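Local coordinates for peptidoglycan-recognition protein-SD (Drosophila melanogaster, PDB 2RKQ), which binds bacterial peptidoglycan as a secreted innate immune receptor and activates the Toll pathway in response to Gram-positive bacteria, at residues Tyr69-Asn74 with Asp117-Leu122. Numbering follows the deposited sequence.
Sequences YLIGGN and DAAKEL
Tyr69 and Ile71, on strand 69-71, pack against one side of residues 117-122 of helix 113-128; the axes of these two short segments approach to 9.4 Å and run nearly antiparallel, at 154°. Leu122 faces Tyr69, while Ala118 and Ala119 meet Ile71 about one helical turn earlier. With CG anti to the carbonyl carbon (chi1 -67°), the Tyr69 ring is set beside its backbone N and turns one face to Leu122 CD1. Leu122 CD1 stands 3.8 Å from the centroid of the Tyr69 ring, almost exactly on the ring normal, in a CH-pi contact. The other methyl reaches the root of the same side chain: Leu122 CD2 is 3.7 Å from Tyr69 CB. At the far end of the ring, Tyr69 OH hydrogen-bonds to Gln131 NE2.

The strand belongs to the mixed central sheet of the amidase-type PGRP fold, and helix 113-128 packs on one face of that sheet. Leu70 points to the other face, where it meets Met49 and Leu52 of helix 42-58.

Ile71 divides its two branches between neighbouring alanines. Its chain is extended (chi2 177°), which carries CD1 toward Ala119. Ile71 CD1 lies 3.4 Å from Ala119 CB, closer than usual for two carbons, and 3.5 Å from Ala119 CA. Ile71 CG2 makes a looser contact, 4.1 Å from Ala118 CB. The small alanine side chains probably let the isoleucine come this near. All five residues are buried, and no hydrogen bond joins the two segments. Val77 of the adjoining strand touches Tyr69, Ala118 and Leu122, and Phe102 packs on Ile71 and Ala119.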
ATOM      1  N   TYR A  69      -2.495  -0.881   3.142  1.00  9.81           N
ATOM      2  CA  TYR A  69      -2.732  -2.213   2.604  1.00 10.38           C
ATOM      3  C   TYR A  69      -1.503  -2.649   1.850  1.00 10.15           C
ATOM      4  O   TYR A  69      -0.810  -1.816   1.251  1.00 10.30           O
ATOM      5  CB  TYR A  69      -3.884  -2.188   1.615  1.00 11.24           C
ATOM      6  CG  TYR A  69      -5.227  -1.890   2.217  1.00 10.82           C
ATOM      7  CD1 TYR A  69      -5.826  -0.632   2.043  1.00 10.67           C
ATOM      8  CD2 TYR A  69      -5.917  -2.862   2.934  1.00 11.71           C
ATOM      9  CE1 TYR A  69      -7.079  -0.347   2.598  1.00 10.19           C
ATOM     10  CE2 TYR A  69      -7.176  -2.596   3.476  1.00 12.48           C
ATOM     11  CZ  TYR A  69      -7.752  -1.338   3.286  1.00 11.85           C
ATOM     12  OH  TYR A  69      -8.996  -1.054   3.816  1.00 14.29           O
ATOM     13  N   LEU A  70      -1.245  -3.954   1.865  1.00 10.48           N
ATOM     14  CA  LEU A  70      -0.164  -4.539   1.066  1.00 10.95           C
ATOM     15  C   LEU A  70      -0.721  -5.705   0.297  1.00 10.84           C
ATOM     16  O   LEU A  70      -1.645  -6.368   0.753  1.00 11.35           O
ATOM     17  CB  LEU A  70       0.996  -4.997   1.956  1.00 12.12           C
ATOM     18  CG  LEU A  70       1.706  -3.794   2.590  1.00 13.26           C
ATOM     19  CD1 LEU A  70       1.158  -3.538   4.006  1.00 15.83           C
ATOM     20  CD2 LEU A  70       3.204  -3.982   2.588  1.00 16.52           C
ATOM     21  N   ILE A  71      -0.152  -5.955  -0.869  1.00 10.39           N
ATOM     22  CA  ILE A  71      -0.695  -6.971  -1.761  1.00 11.57           C
ATOM     23  C   ILE A  71       0.377  -7.990  -2.111  1.00 10.69           C
ATOM     24  O   ILE A  71       1.413  -7.651  -2.678  1.00 11.01           O
ATOM     25  CB  ILE A  71      -1.270  -6.349  -3.041  1.00 11.54           C
ATOM     26  CG1 ILE A  71      -2.278  -5.233  -2.683  1.00 14.58           C
ATOM     27  CG2 ILE A  71      -1.953  -7.435  -3.875  1.00 12.66           C
ATOM     28  CD1 ILE A  71      -2.841  -4.528  -3.874  1.00 16.05           C
ATOM     29  N   GLY A  72       0.139  -9.231  -1.700  1.00 11.14           N
ATOM     30  CA  GLY A  72       1.120 -10.283  -1.947  1.00 11.57           C
ATOM     31  C   GLY A  72       1.022 -10.816  -3.353  1.00 11.50           C
ATOM     32  O   GLY A  72       0.012 -10.632  -4.042  1.00 11.80           O
ATOM     33  N   GLY A  73       2.091 -11.476  -3.790  1.00 12.14           N
ATOM     34  CA  GLY A  73       2.075 -12.146  -5.089  1.00 13.29           C
ATOM     35  C   GLY A  73       1.119 -13.314  -5.143  1.00 13.50           C
ATOM     36  O   GLY A  73       0.821 -13.836  -6.211  1.00 14.49           O
ATOM     37  N   ASN A  74       0.630 -13.737  -3.978  1.00 13.20           N
ATOM     38  CA  ASN A  74      -0.467 -14.707  -3.895  1.00 12.86           C
ATOM     39  C   ASN A  74      -1.840 -14.094  -4.162  1.00 12.43           C
ATOM     40  O   ASN A  74      -2.870 -14.785  -4.084  1.00 14.20           O
ATOM     41  CB  ASN A  74      -0.492 -15.351  -2.506  1.00 13.16           C
ATOM     42  CG  ASN A  74      -0.712 -14.329  -1.386  1.00 13.13           C
ATOM     43  OD1 ASN A  74      -0.678 -13.109  -1.598  1.00 12.26           O
ATOM     44  ND2 ASN A  74      -0.952 -14.841  -0.173  1.00 11.40           N
ATOM     45  N   ASP A 117      -5.413  -7.539  -9.921  1.00 11.29           N
ATOM     46  CA  ASP A 117      -6.870  -7.622  -9.731  1.00 11.17           C
ATOM     47  C   ASP A 117      -7.239  -7.209  -8.318  1.00 11.14           C
ATOM     48  O   ASP A 117      -8.175  -6.452  -8.111  1.00 12.76           O
ATOM     49  CB  ASP A 117      -7.383  -9.035  -9.949  1.00 11.91           C
ATOM     50  CG  ASP A 117      -7.366  -9.456 -11.399  1.00 13.40           C
ATOM     51  OD1 ASP A 117      -7.194  -8.602 -12.314  1.00 15.78           O
ATOM     52  OD2 ASP A 117      -7.549 -10.668 -11.610  1.00 16.02           O
ATOM     53  N   ALA A 118      -6.493  -7.731  -7.346  1.00 11.47           N
ATOM     54  CA  ALA A 118      -6.737  -7.449  -5.939  1.00 11.10           C
ATOM     55  C   ALA A 118      -6.653  -5.938  -5.660  1.00 11.26           C
ATOM     56  O   ALA A 118      -7.503  -5.384  -4.942  1.00 11.28           O
ATOM     57  CB  ALA A 118      -5.742  -8.219  -5.078  1.00 10.96           C
ATOM     58  N   ALA A 119      -5.655  -5.269  -6.244  1.00 10.93           N
ATOM     59  CA  ALA A 119      -5.518  -3.816  -6.075  1.00 11.20           C
ATOM     60  C   ALA A 119      -6.721  -3.065  -6.642  1.00 11.85           C
ATOM     61  O   ALA A 119      -7.237  -2.157  -6.007  1.00 12.04           O
ATOM     62  CB  ALA A 119      -4.228  -3.324  -6.726  1.00 11.59           C
ATOM     63  N   LYS A 120      -7.171  -3.436  -7.838  1.00 11.19           N
ATOM     64  CA  LYS A 120      -8.327  -2.740  -8.433  1.00 12.09           C
ATOM     65  C   LYS A 120      -9.589  -2.982  -7.609  1.00 12.23           C
ATOM     66  O   LYS A 120     -10.396  -2.069  -7.397  1.00 12.34           O
ATOM     67  CB  LYS A 120      -8.538  -3.181  -9.878  1.00 13.01           C
ATOM     68  CG  LYS A 120      -7.358  -2.829 -10.744  1.00 14.93           C
ATOM     69  CD  LYS A 120      -7.379  -3.561 -12.082  1.00 19.63           C
ATOM     70  CE  LYS A 120      -6.111  -3.247 -12.844  1.00 21.71           C
ATOM     71  NZ  LYS A 120      -6.070  -3.976 -14.149  1.00 21.88           N
ATOM     72  N   GLU A 121      -9.748  -4.210  -7.127  1.00 12.23           N
ATOM     73  CA  GLU A 121     -10.903  -4.536  -6.300  1.00 11.68           C
ATOM     74  C   GLU A 121     -10.816  -3.800  -4.970  1.00 11.29           C
ATOM     75  O   GLU A 121     -11.826  -3.318  -4.436  1.00 12.38           O
ATOM     76  CB  GLU A 121     -10.985  -6.056  -6.069  1.00 12.14           C
ATOM     77  CG  GLU A 121     -11.345  -6.825  -7.328  1.00 15.23           C
ATOM     78  CD  GLU A 121     -10.836  -8.247  -7.336  1.00 19.06           C
ATOM     79  OE1 GLU A 121     -10.478  -8.757  -6.262  1.00 21.25           O
ATOM     80  OE2 GLU A 121     -10.800  -8.858  -8.439  1.00 22.77           O
ATOM     81  N   LEU A 122      -9.605  -3.676  -4.441  1.00 11.33           N
ATOM     82  CA  LEU A 122      -9.414  -2.943  -3.201  1.00 10.78           C
ATOM     83  C   LEU A 122      -9.764  -1.469  -3.325  1.00 11.39           C
ATOM     84  O   LEU A 122     -10.395  -0.912  -2.431  1.00 11.70           O
ATOM     85  CB  LEU A 122      -7.968  -3.107  -2.756  1.00 10.85           C
ATOM     86  CG  LEU A 122      -7.560  -2.287  -1.535  1.00 10.43           C
ATOM     87  CD1 LEU A 122      -8.320  -2.774  -0.325  1.00 12.59           C
ATOM     88  CD2 LEU A 122      -6.064  -2.431  -1.331  1.00 10.61           C
TER